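Local coordinates for protein CysE, serine acetyltransferase (Brucella abortus, PDB 4HZD) that probably catalyses the transfer of an acetyl group from acetyl-coenzyme A to L-serine, giving the O-acetylserine used in cysteine biosynthesis, at residues S22-A27 with R107-V112; E61-H65 with R145-F150; A169-G175 with I186-L192; Q223-K229 with S239-T245. All blocks are in the same frame, centred on the assembly; numbering follows the deposited sequence.

Contact 1 (S22-A27 with R107-V112)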
loop_
_atom_site.group_PDB
_atom_site.type_symbol
_atom_site.label_atom_id
_atom_site.label_comp_id
_atom_site.label_asym_id
_atom_site.label_seq_id
_atom_site.Cartn_x
_atom_site.Cartn_y
_atom_site.Cartn_z
ATOM N N SER A 22 26.628 -12.844 14.708
ATOM C CA SER A 22 25.664 -12.927 15.823
ATOM C C SER A 22 24.274 -12.504 15.375
ATOM O O SER A 22 23.284 -13.106 15.787
ATOM C CB SER A 22 26.054 -12.063 17.026
ATOM O OG SER A 22 27.413 -12.226 17.289
ATOM N N ILE A 23 24.195 -11.443 14.569
ATOM C CA ILE A 23 22.899 -10.988 14.084
ATOM C C ILE A 23 22.213 -12.086 13.244
ATOM O O ILE A 23 21.043 -12.325 13.421
ATOM C CB ILE A 23 22.989 -9.656 13.300
ATOM C CG1 ILE A 23 23.191 -8.496 14.283
ATOM C CG2 ILE A 23 21.720 -9.424 12.442
ATOM C CD1 ILE A 23 23.728 -7.230 13.620
ATOM N N ARG A 24 22.947 -12.754 12.365
ATOM C CA ARG A 24 22.371 -13.857 11.571
ATOM C C ARG A 24 21.830 -15.000 12.474
ATOM O O ARG A 24 20.727 -15.506 12.256
ATOM C CB ARG A 24 23.400 -14.399 10.575
ATOM C CG ARG A 24 23.760 -13.426 9.443
ATOM C CD ARG A 24 24.531 -14.193 8.335
ATOM N NE ARG A 24 23.665 -15.165 7.661
ATOM C CZ ARG A 24 22.776 -14.863 6.720
ATOM N NH1 ARG A 24 22.596 -13.608 6.338
ATOM N NH2 ARG A 24 22.058 -15.815 6.151
ATOM N N ALA A 25 22.613 -15.391 13.481
ATOM C CA ALA A 25 22.190 -16.435 14.421
ATOM C C ALA A 25 20.938 -16.030 15.228
ATOM O O ALA A 25 19.987 -16.824 15.415
ATOM C CB ALA A 25 23.343 -16.777 15.348
ATOM N N GLU A 26 20.955 -14.804 15.736
ATOM C CA GLU A 26 19.833 -14.248 16.510
ATOM C C GLU A 26 18.559 -14.176 15.654
ATOM O O GLU A 26 17.452 -14.424 16.154
ATOM C CB GLU A 26 20.197 -12.858 17.065
ATOM C CG GLU A 26 21.202 -12.826 18.245
ATOM C CD GLU A 26 21.993 -11.503 18.347
ATOM O OE1 GLU A 26 21.643 -10.504 17.679
ATOM O OE2 GLU A 26 23.008 -11.442 19.091
ATOM N N ALA A 27 18.700 -13.834 14.367
ATOM C CA ALA A 27 17.530 -13.722 13.502
ATOM C C ALA A 27 16.945 -15.090 13.213
ATOM O O ALA A 27 15.728 -15.258 13.171
ATOM C CB ALA A 27 17.844 -12.969 12.202
ATOM N N ARG A 107 21.140 -7.591 22.378
ATOM C CA ARG A 107 21.559 -8.170 21.090
ATOM C C ARG A 107 22.032 -7.129 20.067
ATOM O O ARG A 107 21.465 -6.044 19.975
ATOM C CB ARG A 107 20.432 -9.066 20.521
ATOM C CG ARG A 107 19.882 -10.114 21.521
ATOM C CD ARG A 107 18.641 -10.816 20.984
ATOM N NE ARG A 107 17.631 -9.829 20.583
ATOM C CZ ARG A 107 16.553 -10.104 19.869
ATOM N NH1 ARG A 107 16.314 -11.359 19.483
ATOM N NH2 ARG A 107 15.711 -9.122 19.534
ATOM N N PHE A 108 23.084 -7.460 19.310
ATOM C CA PHE A 108 23.510 -6.653 18.169
ATOM C C PHE A 108 22.352 -6.409 17.182
ATOM O O PHE A 108 22.283 -5.363 16.494
ATOM C CB PHE A 108 24.660 -7.345 17.438
ATOM C CG PHE A 108 25.921 -7.419 18.228
ATOM C CD1 PHE A 108 26.495 -6.267 18.757
ATOM C CD2 PHE A 108 26.553 -8.630 18.432
ATOM C CE1 PHE A 108 27.654 -6.313 19.501
ATOM C CE2 PHE A 108 27.726 -8.684 19.182
ATOM C CZ PHE A 108 28.280 -7.518 19.709
ATOM N N MET A 109 21.428 -7.363 17.133
ATOM C CA MET A 109 20.270 -7.276 16.210
ATOM C C MET A 109 19.256 -6.191 16.630
ATOM O O MET A 109 18.513 -5.670 15.779
ATOM C CB MET A 109 19.568 -8.638 16.151
ATOM C CG MET A 109 18.489 -8.722 15.084
ATOM S SD MET A 109 17.986 -10.432 14.849
ATOM C CE MET A 109 16.764 -10.764 16.088
ATOM N N ASP A 110 19.232 -5.846 17.928
ATOM C CA ASP A 110 18.229 -4.901 18.452
ATOM C C ASP A 110 18.293 -3.527 17.765
ATOM O O ASP A 110 17.271 -3.056 17.288
ATOM C CB ASP A 110 18.235 -4.804 20.010
ATOM C CG ASP A 110 17.899 -6.139 20.689
ATOM O OD1 ASP A 110 17.152 -6.951 20.119
ATOM O OD2 ASP A 110 18.413 -6.407 21.783
ATOM N N PRO A 111 19.478 -2.873 17.706
ATOM C CA PRO A 111 19.475 -1.606 16.920
ATOM C C PRO A 111 19.147 -1.766 15.415
ATOM O O PRO A 111 18.436 -0.914 14.826
ATOM C CB PRO A 111 20.914 -1.069 17.081
ATOM C CG PRO A 111 21.727 -2.248 17.613
ATOM C CD PRO A 111 20.753 -3.060 18.426
ATOM N N VAL A 112 19.684 -2.814 14.804
ATOM C CA VAL A 112 19.483 -3.037 13.380
ATOM C C VAL A 112 17.990 -3.112 13.060
ATOM O O VAL A 112 17.500 -2.445 12.120
ATOM C CB VAL A 112 20.211 -4.303 12.915
ATOM C CG1 VAL A 112 19.855 -4.611 11.462
ATOM C CG2 VAL A 112 21.714 -4.105 13.082
#

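Contact 2 (E61-H65 with R145-F150)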
loop_
_atom_site.group_PDB
_atom_site.type_symbol
_atom_site.label_atom_id
_atom_site.label_comp_id
_atom_site.label_asym_id
_atom_site.label_seq_id
_atom_site.Cartn_x
_atom_site.Cartn_y
_atom_site.Cartn_z
ATOM N N GLU A 61 12.866 0.403 4.175
ATOM C CA GLU A 61 11.482 -0.057 4.402
ATOM C C GLU A 61 10.767 0.839 5.397
ATOM O O GLU A 61 9.576 1.102 5.248
ATOM C CB GLU A 61 11.415 -1.521 4.919
ATOM C CG GLU A 61 11.783 -2.602 3.879
ATOM C CD GLU A 61 10.987 -2.500 2.593
ATOM O OE1 GLU A 61 9.756 -2.631 2.651
ATOM O OE2 GLU A 61 11.579 -2.232 1.521
ATOM N N ARG A 62 11.485 1.306 6.417
ATOM C CA ARG A 62 10.879 2.227 7.382
ATOM C C ARG A 62 10.552 3.583 6.740
ATOM O O ARG A 62 9.489 4.157 6.987
ATOM C CB ARG A 62 11.780 2.376 8.623
ATOM C CG ARG A 62 12.056 1.043 9.344
ATOM C CD ARG A 62 12.517 1.329 10.782
ATOM N NE ARG A 62 11.336 1.614 11.589
ATOM C CZ ARG A 62 11.320 1.912 12.897
ATOM N NH1 ARG A 62 12.440 2.055 13.594
ATOM N NH2 ARG A 62 10.156 2.079 13.505
ATOM N N LEU A 63 11.434 4.064 5.877
ATOM C CA LEU A 63 11.248 5.402 5.260
ATOM C C LEU A 63 10.399 5.337 3.998
ATOM O O LEU A 63 9.831 6.358 3.569
ATOM C CB LEU A 63 12.634 6.014 4.919
ATOM C CG LEU A 63 13.622 6.191 6.078
ATOM C CD1 LEU A 63 15.005 6.522 5.549
ATOM C CD2 LEU A 63 13.096 7.255 7.036
ATOM N N GLY A 64 10.343 4.168 3.364
ATOM C CA GLY A 64 9.515 4.016 2.143
ATOM C C GLY A 64 8.096 4.583 2.235
ATOM O O GLY A 64 7.447 4.437 3.266
ATOM N N HIS A 65 7.633 5.224 1.154
ATOM C CA HIS A 65 6.307 5.865 1.052
ATOM C C HIS A 65 5.881 5.913 -0.410
ATOM O O HIS A 65 6.737 5.946 -1.279
ATOM C CB HIS A 65 6.418 7.290 1.563
ATOM C CG HIS A 65 5.094 7.961 1.769
ATOM N ND1 HIS A 65 4.487 8.641 0.797
ATOM C CD2 HIS A 65 4.253 8.013 2.878
ATOM C CE1 HIS A 65 3.299 9.097 1.233
ATOM N NE2 HIS A 65 3.162 8.733 2.516
ATOM N N ARG A 145 11.453 12.979 5.950
ATOM C CA ARG A 145 10.912 11.674 6.279
ATOM C C ARG A 145 11.427 11.161 7.643
ATOM O O ARG A 145 10.673 10.579 8.441
ATOM C CB ARG A 145 11.219 10.691 5.139
ATOM C CG ARG A 145 10.457 9.408 5.284
ATOM C CD ARG A 145 9.026 9.492 4.739
ATOM N NE ARG A 145 8.533 8.141 4.883
ATOM C CZ ARG A 145 7.407 7.777 5.466
ATOM N NH1 ARG A 145 6.541 8.664 5.935
ATOM N NH2 ARG A 145 7.141 6.495 5.535
ATOM N N SER A 146 12.701 11.424 7.942
ATOM C CA SER A 146 13.254 11.031 9.251
ATOM C C SER A 146 12.578 11.811 10.370
ATOM O O SER A 146 12.188 11.220 11.399
ATOM C CB SER A 146 14.787 11.169 9.303
ATOM O OG SER A 146 15.285 10.936 10.617
ATOM N N SER A 147 12.363 13.116 10.158
ATOM C CA SER A 147 11.649 13.893 11.181
ATOM C C SER A 147 10.283 13.277 11.472
ATOM O O SER A 147 9.859 13.204 12.629
ATOM C CB SER A 147 11.479 15.362 10.764
ATOM O OG SER A 147 10.988 16.095 11.870
ATOM N N SER A 148 9.589 12.823 10.422
ATOM C CA SER A 148 8.193 12.343 10.581
ATOM C C SER A 148 8.112 10.929 11.147
ATOM O O SER A 148 7.224 10.628 11.951
ATOM C CB SER A 148 7.413 12.447 9.255
ATOM O OG SER A 148 6.255 11.637 9.317
ATOM N N ILE A 149 9.039 10.057 10.751
ATOM C CA ILE A 149 8.942 8.638 11.127
ATOM C C ILE A 149 9.823 8.274 12.308
ATOM O O ILE A 149 9.423 7.424 13.121
ATOM C CB ILE A 149 9.266 7.697 9.927
ATOM C CG1 ILE A 149 8.302 7.951 8.770
ATOM C CG2 ILE A 149 9.209 6.217 10.326
ATOM C CD1 ILE A 149 6.824 8.061 9.169
ATOM N N PHE A 150 11.014 8.900 12.412
ATOM C CA PHE A 150 11.893 8.662 13.562
ATOM C C PHE A 150 11.850 9.787 14.607
ATOM O O PHE A 150 12.478 9.665 15.666
ATOM C CB PHE A 150 13.365 8.397 13.125
ATOM C CG PHE A 150 13.507 7.345 12.051
ATOM C CD1 PHE A 150 12.658 6.205 12.016
ATOM C CD2 PHE A 150 14.509 7.470 11.056
ATOM C CE1 PHE A 150 12.810 5.226 11.046
ATOM C CE2 PHE A 150 14.629 6.498 10.055
ATOM C CZ PHE A 150 13.795 5.379 10.060
#

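Contact 3 (A169-G175 with I186-L192)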
loop_
_atom_site.group_PDB
_atom_site.type_symbol
_atom_site.label_atom_id
_atom_site.label_comp_id
_atom_site.label_asym_id
_atom_site.label_seq_id
_atom_site.Cartn_x
_atom_site.Cartn_y
_atom_site.Cartn_z
ATOM N N ALA A 169 15.569 8.691 21.228
ATOM C CA ALA A 169 15.606 9.640 20.086
ATOM C C ALA A 169 14.462 10.608 19.883
ATOM O O ALA A 169 14.678 11.678 19.317
ATOM C CB ALA A 169 15.922 8.905 18.757
ATOM N N THR A 170 13.248 10.270 20.301
ATOM C CA THR A 170 12.114 11.141 19.978
ATOM C C THR A 170 12.365 12.628 20.329
ATOM O O THR A 170 12.616 12.961 21.480
ATOM C CB THR A 170 10.870 10.726 20.787
ATOM O OG1 THR A 170 10.676 9.307 20.711
ATOM C CG2 THR A 170 9.598 11.553 20.343
ATOM N N GLY A 171 12.232 13.519 19.345
ATOM C CA GLY A 171 12.222 14.968 19.606
ATOM C C GLY A 171 13.589 15.608 19.360
ATOM O O GLY A 171 13.758 16.794 19.569
ATOM N N LEU A 172 14.564 14.804 18.940
ATOM C CA LEU A 172 15.861 15.328 18.582
ATOM C C LEU A 172 15.811 16.342 17.464
ATOM O O LEU A 172 15.223 16.100 16.413
ATOM C CB LEU A 172 16.848 14.203 18.211
ATOM C CG LEU A 172 18.286 14.605 17.832
ATOM C CD1 LEU A 172 19.073 15.128 19.040
ATOM C CD2 LEU A 172 19.023 13.424 17.222
ATOM N N VAL A 173 16.454 17.477 17.717
ATOM C CA VAL A 173 16.679 18.508 16.725
ATOM C C VAL A 173 18.182 18.884 16.686
ATOM O O VAL A 173 18.806 19.243 17.708
ATOM C CB VAL A 173 15.816 19.779 16.977
ATOM C CG1 VAL A 173 16.156 20.862 15.973
ATOM C CG2 VAL A 173 14.313 19.498 16.942
ATOM N N VAL A 174 18.758 18.827 15.492
ATOM C CA VAL A 174 20.146 19.194 15.279
ATOM C C VAL A 174 20.228 20.174 14.107
ATOM O O VAL A 174 19.838 19.853 12.961
ATOM C CB VAL A 174 21.009 17.950 15.004
ATOM C CG1 VAL A 174 22.478 18.293 14.712
ATOM C CG2 VAL A 174 20.859 16.967 16.158
ATOM N N GLY A 175 20.771 21.346 14.406
ATOM C CA GLY A 175 20.897 22.410 13.439
ATOM C C GLY A 175 21.980 22.225 12.392
ATOM O O GLY A 175 22.893 21.410 12.519
ATOM N N ILE A 186 23.378 10.580 23.060
ATOM C CA ILE A 186 22.360 11.634 23.090
ATOM C C ILE A 186 20.972 11.025 23.364
ATOM O O ILE A 186 20.560 10.056 22.716
ATOM C CB ILE A 186 22.330 12.466 21.777
ATOM C CG1 ILE A 186 23.730 12.993 21.385
ATOM C CG2 ILE A 186 21.319 13.622 21.864
ATOM C CD1 ILE A 186 23.743 13.811 20.111
ATOM N N LEU A 187 20.242 11.592 24.313
ATOM C CA LEU A 187 18.908 11.076 24.605
ATOM C C LEU A 187 17.786 11.786 23.826
ATOM O O LEU A 187 18.067 12.655 23.033
ATOM C CB LEU A 187 18.688 10.991 26.133
ATOM C CG LEU A 187 19.163 9.540 26.427
ATOM C CD1 LEU A 187 20.581 9.443 26.962
ATOM C CD2 LEU A 187 18.153 8.741 27.233
ATOM N N HIS A 188 16.536 11.369 24.014
ATOM C CA HIS A 188 15.358 12.047 23.410
ATOM C C HIS A 188 15.147 13.427 24.010
ATOM O O HIS A 188 15.611 13.715 25.134
ATOM C CB HIS A 188 14.096 11.244 23.679
ATOM C CG HIS A 188 13.876 10.969 25.148
ATOM N ND1 HIS A 188 14.678 10.139 25.850
ATOM C CD2 HIS A 188 12.926 11.461 26.049
ATOM C CE1 HIS A 188 14.258 10.078 27.130
ATOM N NE2 HIS A 188 13.189 10.902 27.257
ATOM N N GLY A 189 14.446 14.262 23.252
ATOM C CA GLY A 189 14.083 15.639 23.636
ATOM C C GLY A 189 15.273 16.599 23.598
ATOM O O GLY A 189 15.224 17.662 24.186
ATOM N N VAL A 190 16.332 16.213 22.907
ATOM C CA VAL A 190 17.564 17.024 22.878
ATOM C C VAL A 190 17.590 17.971 21.681
ATOM O O VAL A 190 17.258 17.566 20.552
ATOM C CB VAL A 190 18.834 16.169 22.957
ATOM C CG1 VAL A 190 20.069 17.010 22.603
ATOM C CG2 VAL A 190 18.971 15.602 24.375
ATOM N N THR A 191 17.920 19.238 21.949
ATOM C CA THR A 191 18.137 20.239 20.888
ATOM C C THR A 191 19.614 20.646 20.883
ATOM O O THR A 191 20.188 21.118 21.914
ATOM C CB THR A 191 17.272 21.502 21.068
ATOM O OG1 THR A 191 15.880 21.167 21.110
ATOM C CG2 THR A 191 17.463 22.484 19.895
ATOM N N LEU A 192 20.232 20.459 19.729
ATOM C CA LEU A 192 21.476 21.132 19.418
ATOM C C LEU A 192 21.125 22.250 18.472
ATOM O O LEU A 192 21.074 22.069 17.249
ATOM C CB LEU A 192 22.493 20.167 18.823
ATOM C CG LEU A 192 22.657 18.913 19.676
ATOM C CD1 LEU A 192 23.712 18.053 18.984
ATOM C CD2 LEU A 192 23.100 19.262 21.095
#

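Contact 4 (Q223-K229 with S239-T245). With COA (coenzyme A), chain C.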
loop_
_atom_site.group_PDB
_atom_site.type_symbol
_atom_site.label_atom_id
_atom_site.label_comp_id
_atom_site.label_asym_id
_atom_site.label_seq_id
_atom_site.Cartn_x
_atom_site.Cartn_y
_atom_site.Cartn_z
ATOM N N GLN A 223 30.677 25.172 22.778
ATOM C CA GLN A 223 31.306 23.870 22.829
ATOM C C GLN A 223 30.923 23.128 24.104
ATOM O O GLN A 223 30.889 23.733 25.183
ATOM C CB GLN A 223 32.826 24.061 22.777
ATOM C CG GLN A 223 33.629 22.772 22.694
ATOM C CD GLN A 223 35.134 23.024 22.648
ATOM O OE1 GLN A 223 35.752 22.986 21.582
ATOM N NE2 GLN A 223 35.721 23.314 23.807
ATOM N N VAL A 224 30.614 21.832 23.988
ATOM C CA VAL A 224 30.548 20.954 25.160
ATOM C C VAL A 224 31.851 20.169 25.173
ATOM O O VAL A 224 32.138 19.382 24.265
ATOM C CB VAL A 224 29.299 20.041 25.193
ATOM C CG1 VAL A 224 29.296 19.186 26.456
ATOM C CG2 VAL A 224 28.032 20.885 25.131
ATOM N N GLY A 225 32.680 20.434 26.184
ATOM C CA GLY A 225 34.002 19.825 26.246
ATOM C C GLY A 225 33.989 18.316 26.393
ATOM O O GLY A 225 33.013 17.708 26.834
ATOM N N GLN A 226 35.114 17.718 26.032
ATOM C CA GLN A 226 35.280 16.299 26.041
ATOM C C GLN A 226 34.912 15.630 27.372
ATOM O O GLN A 226 35.246 16.141 28.439
ATOM C CB GLN A 226 36.726 15.987 25.655
ATOM C CG GLN A 226 36.959 14.537 25.310
ATOM C CD GLN A 226 38.266 14.304 24.597
ATOM O OE1 GLN A 226 39.140 15.173 24.574
ATOM N NE2 GLN A 226 38.405 13.122 23.994
ATOM N N CYS A 227 34.214 14.492 27.284
ATOM C CA CYS A 227 33.833 13.656 28.442
ATOM C C CYS A 227 32.818 14.266 29.390
ATOM O O CYS A 227 32.469 13.656 30.391
ATOM C CB CYS A 227 35.058 13.214 29.227
ATOM S SG CYS A 227 36.236 12.366 28.172
ATOM N N SER A 228 32.345 15.466 29.085
ATOM C CA SER A 228 31.358 16.120 29.939
ATOM C C SER A 228 29.986 15.520 29.790
ATOM O O SER A 228 29.691 14.848 28.777
ATOM C CB SER A 228 31.353 17.619 29.678
ATOM O OG SER A 228 32.644 18.118 30.023
ATOM N N LYS A 229 29.158 15.756 30.810
ATOM C CA LYS A 229 27.796 15.248 30.876
ATOM C C LYS A 229 26.768 16.359 31.111
ATOM O O LYS A 229 26.951 17.234 31.964
ATOM C CB LYS A 229 27.657 14.171 31.951
ATOM C CG LYS A 229 28.518 12.931 31.745
ATOM C CD LYS A 229 28.544 12.091 33.017
ATOM C CE LYS A 229 29.263 10.753 32.822
ATOM N NZ LYS A 229 30.360 10.850 31.812
ATOM N N SER A 239 29.709 27.731 26.772
ATOM C CA SER A 239 30.580 26.574 26.532
ATOM C C SER A 239 30.859 25.793 27.820
ATOM O O SER A 239 31.000 26.376 28.889
ATOM C CB SER A 239 31.893 26.965 25.857
ATOM O OG SER A 239 31.697 27.394 24.507
ATOM N N VAL A 240 30.894 24.467 27.728
ATOM C CA VAL A 240 31.107 23.623 28.898
ATOM C C VAL A 240 32.531 23.055 28.821
ATOM O O VAL A 240 32.892 22.481 27.809
ATOM C CB VAL A 240 30.058 22.489 28.968
ATOM C CG1 VAL A 240 30.355 21.544 30.118
ATOM C CG2 VAL A 240 28.634 23.055 29.091
ATOM N N PRO A 241 33.357 23.243 29.878
ATOM C CA PRO A 241 34.738 22.696 29.870
ATOM C C PRO A 241 34.752 21.168 29.875
ATOM O O PRO A 241 33.718 20.548 30.133
ATOM C CB PRO A 241 35.350 23.226 31.178
ATOM C CG PRO A 241 34.191 23.676 32.016
ATOM C CD PRO A 241 33.079 24.048 31.088
ATOM N N HIS A 242 35.905 20.556 29.608
ATOM C CA HIS A 242 35.965 19.106 29.611
ATOM C C HIS A 242 35.753 18.560 30.998
ATOM O O HIS A 242 35.926 19.274 31.985
ATOM C CB HIS A 242 37.278 18.602 28.986
ATOM C CG HIS A 242 38.509 19.047 29.735
ATOM N ND1 HIS A 242 39.114 18.269 30.649
ATOM C CD2 HIS A 242 39.198 20.260 29.725
ATOM C CE1 HIS A 242 40.166 18.932 31.177
ATOM N NE2 HIS A 242 40.218 20.148 30.608
ATOM N N ASN A 243 35.319 17.304 31.074
ATOM C CA ASN A 243 35.301 16.535 32.319
ATOM C C ASN A 243 34.491 17.124 33.486
ATOM O O ASN A 243 34.887 16.999 34.648
ATOM C CB ASN A 243 36.739 16.199 32.744
ATOM C CG ASN A 243 37.376 15.170 31.831
ATOM O OD1 ASN A 243 38.120 15.515 30.913
ATOM N ND2 ASN A 243 37.044 13.911 32.044
ATOM N N VAL A 244 33.358 17.756 33.173
ATOM C CA VAL A 244 32.398 18.181 34.210
ATOM C C VAL A 244 30.951 17.698 33.958
ATOM O O VAL A 244 30.579 17.367 32.813
ATOM C CB VAL A 244 32.395 19.727 34.402
ATOM C CG1 VAL A 244 33.780 20.226 34.816
ATOM C CG2 VAL A 244 31.960 20.445 33.136
ATOM N N THR A 245 30.141 17.652 35.014
ATOM C CA THR A 245 28.697 17.524 34.829
ATOM C C THR A 245 28.030 18.868 35.027
ATOM O O THR A 245 28.358 19.580 35.982
ATOM C CB THR A 245 28.059 16.475 35.742
ATOM O OG1 THR A 245 28.784 15.247 35.632
ATOM C CG2 THR A 245 26.605 16.236 35.345
HETATM N N1A COA C . 18.604 18.868 37.041
HETATM C C2A COA C . 18.906 19.707 38.057
HETATM N N3A COA C . 19.815 19.415 39.013
HETATM C C4A COA C . 20.470 18.219 39.007
HETATM C C5A COA C . 20.185 17.242 37.943
HETATM C C6A COA C . 19.182 17.646 36.919
HETATM N N6A COA C . 18.845 16.826 35.889
HETATM N N7A COA C . 20.974 16.173 38.195
HETATM C C8A COA C . 21.700 16.437 39.315
HETATM N N9A COA C . 21.391 17.657 39.794
HETATM C C1B COA C . 21.939 18.336 41.000
HETATM C C2B COA C . 21.461 17.686 42.290
HETATM O O2B COA C . 20.172 18.172 42.668
HETATM C C3B COA C . 22.546 18.093 43.268
HETATM O O3B COA C . 22.242 19.377 43.850
HETATM P P3B COA C . 22.430 19.693 45.433
HETATM O O7A COA C . 23.842 19.205 45.698
HETATM O O8A COA C . 21.339 18.898 46.124
HETATM O O9A COA C . 22.227 21.192 45.561
HETATM C C4B COA C . 23.807 18.170 42.401
HETATM O O4B COA C . 23.369 18.316 41.043
HETATM C C5B COA C . 24.674 16.917 42.510
HETATM O O5B COA C . 23.933 15.785 42.043
HETATM P P1A COA C . 24.633 14.382 41.658
HETATM O O1A COA C . 23.518 13.402 41.361
HETATM O O2A COA C . 25.664 14.056 42.721
HETATM O O3A COA C . 25.418 14.755 40.285
HETATM P P2A COA C . 25.770 13.703 39.103
HETATM O O4A COA C . 26.031 12.360 39.739
HETATM O O5A COA C . 26.827 14.311 38.204
HETATM O O6A COA C . 24.382 13.618 38.264
HETATM C CBP COA C . 23.473 13.354 35.972
HETATM C CCP COA C . 24.186 12.711 37.166
HETATM C CDP COA C . 23.282 14.843 36.220
HETATM C CEP COA C . 24.378 13.158 34.751
HETATM C CAP COA C . 22.102 12.647 35.783
HETATM O OAP COA C . 21.293 12.699 36.980
HETATM C C9P COA C . 21.266 13.152 34.621
HETATM O O9P COA C . 20.305 13.899 34.803
HETATM N N8P COA C . 21.644 12.723 33.415
HETATM C C7P COA C . 20.724 12.397 32.347
HETATM C C6P COA C . 20.248 10.947 32.392
HETATM C C5P COA C . 19.023 10.792 31.516
HETATM O O5P COA C . 18.666 11.707 30.786
HETATM N N4P COA C . 18.394 9.607 31.614
HETATM C C3P COA C . 17.106 9.266 31.030
HETATM C C2P COA C . 16.913 7.752 30.967
HETATM S S1P COA C . 15.565 7.374 29.824
#

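Contact 1 (S22-A27 with R107-V112)
Glu26, Ile23 and Met109 carry this contact, in which helix 18-33 of the all-helical N-terminal domain of serine acetyltransferase lies against the turn that leads into the short helix 109-113. One hydrogen bond joins the two: Met109 N gives its hydrogen to Glu26 OE1 at 3.2 Å, with an N-H...O angle of 142°, and meets the oxygen nearly along its C-O axis. The glutamate chain is extended beyond CG and slides past Arg107 in the opposite direction, which brings its carboxylate to the aliphatic part of the arginine, with OE1 3.4 Å from Arg107 CB. The arginine head turns elsewhere: NE and NH2 both grip Asp110 OD1, side-on, and NH1 makes a salt bridge to Asp137 of the second subunit. The polar side of the contact thus continues into a subunit interface.

The apolar side is built round Ile23. Its CG1 lies 3.7 Å from Phe108 CB, the two side chains crossing at about a right angle, while its CD1 reaches Val112 CG2. Ser22 CB sits at the edge of the Phe108 ring, near its plane, 3.7 Å from CD2. Helix 38-46 adds Ile45, which touches Ile23, Ala27 and Val112. Met109 leaves its backbone with CG anti to N (chi1 -172°), which carries the sulfur across to helix 18-33, where SD rests 3.7 Å from Ala27 CB.

Contact 2 (E61-H65 with R145-F150)
The guanidinium of Arg145 is sandwiched: Ile149 CG1 lies 3.3 Å above the centre of one face, and His65 CB covers the opposite face, offset toward the rim. Leu63 O comes to its edge, near the plane. The second guanidinium, that of Arg62, has Phe150 CE1 over one face, 3.7 Å above the plane, with the ring turned 53° from it; at the edge of the same ring, in its plane, sits Arg62 CB. Leu63 CD2 also meets the ring, 3.5 Å from Phe150 CE2, the leucine running roughly perpendicular to the phenylalanine side chain.

The Arg145 guanidinium also makes the polar link. Its NE donates to Leu63 O at 2.6 Å and 166°, a short, straight bond, and NH2 adds weak bonds to Leu63 O and Gly64 O. A bend at chi2 (83°) folds the arginine chain over to these carbonyls. Arg62 NH1 is bonded to His119, and Phe150 and Leu63 both touch Thr123 of helix 116-132.

Helix 51-63 ends here. A positively charged guanidinium at the carbonyls of Leu63, the last helical residue, and Gly64 just beyond it would be expected to interact favourably with the negative, C-terminal end of the helix dipole, so Arg145 ties that end to helix 136-149.

Contact 3 (A169-G175 with I186-L192)
Val173 is held on both its backbone polar atoms: its N-H donates to Val190 O at 2.9 Å, and its O receives Leu192 N at 2.8 Å. Gly175 N then bonds to Leu192 O, continuing a parallel ladder in which Val173 pairs with Thr191 and Val174 with Leu192. At the other end Gly189 N reaches Thr170 O, a more bent bond (141°). Thr170 O also lies 3.2 Å from His188 CB.

Val174 and Leu192 lie side by side and point the same way, CG2 4.2 Å from CD1. Leu172 swings its side chain opposite the backbone N (chi1 -179°), bringing CD1 3.9 Å from Ile186 CG2, with the two side chains nearly perpendicular.

Farther out, a type II turn from Ala169 to Leu172 sets the bend, and Gly171 and Gly189 both take positive phi. Ile154 and Leu166 add to the apolar cluster round Leu172. His188 NE2 is hydrogen-bonded to Thr191 OG1 of the second subunit, and Thr191 OG1 to His188 NE2 of the third; one coenzyme A touches Thr191, and another touches Leu187 and His188. Parallel neighbouring rungs with a turn at the corner are characteristic of the left-handed beta-helix of hexapeptide-repeat acyltransferases, which here borders the coenzyme A site.

Contact 4 (Q223-K229 with S239-T245)
Ser228 OG meets the backbone of 239-245 at two points. With OG anti to its carbonyl carbon (chi1 -62°), the oxygen donates to Pro241 O at 2.7 Å, in the carbonyl plane and on a lone pair, and accepts from Val244 N in a nearly straight bond (173°). Val240 turns toward 223-229, its CG1 4.1 Å from Ser228 CB and its CB facing Val224 CG1.

The amide of Asn243 reaches back over Cys227, Asn243 ND2 lying 3.5 Å from Cys227 CB, while ND2 is hydrogen-bonded to Thr257 O. Its OD1 lies in the His242 ring plane and accepts from His242 ND1 at 2.9 Å, holding amide and ring together. Cys227 SG forms the disulfide with Cys259, so the C-terminal tail is fastened at this corner.

These are successive turns of the left-handed beta-helix, and 223-229 includes a type II turn from Gly225 to Ser228. Gly225 N bonds to Val240 O and Val240 N to Gln223 O, drawing the two chains close. Lys229 and Thr245 sit on one face of the sheet, crossing obliquely, with Lys229 CB 4.0 Å from Thr245 OG1. From this face Thr245 OG1 makes a weak 3.4 Å hydrogen bond to O5A of coenzyme A.

How the contacts relate
Contacts 1 and 2 lie in the helical part, and their segments alternate along the chain: 22-27, 61-65, 107-112, 145-150. Their centres are about 22 Å apart, and helix 51-63 reaches both, its start touching contact 1 and its end forming contact 2. Contacts 3 and 4 follow in series in the left-handed beta-helix, about 18 Å apart between centres, each joining successive turns. Contact 2 stands next to the changeover, about 17 Å from contact 3 between centres, since helix 136-149 leads into strand 152-154, the neighbour of 172-174. Subunit contacts run from the helical domain into the beta-helix at contact 3, whereas contact 4 touches no other protein chain. Coenzyme A lies beside contacts 3 and 4, at contact 3 next to a subunit interface.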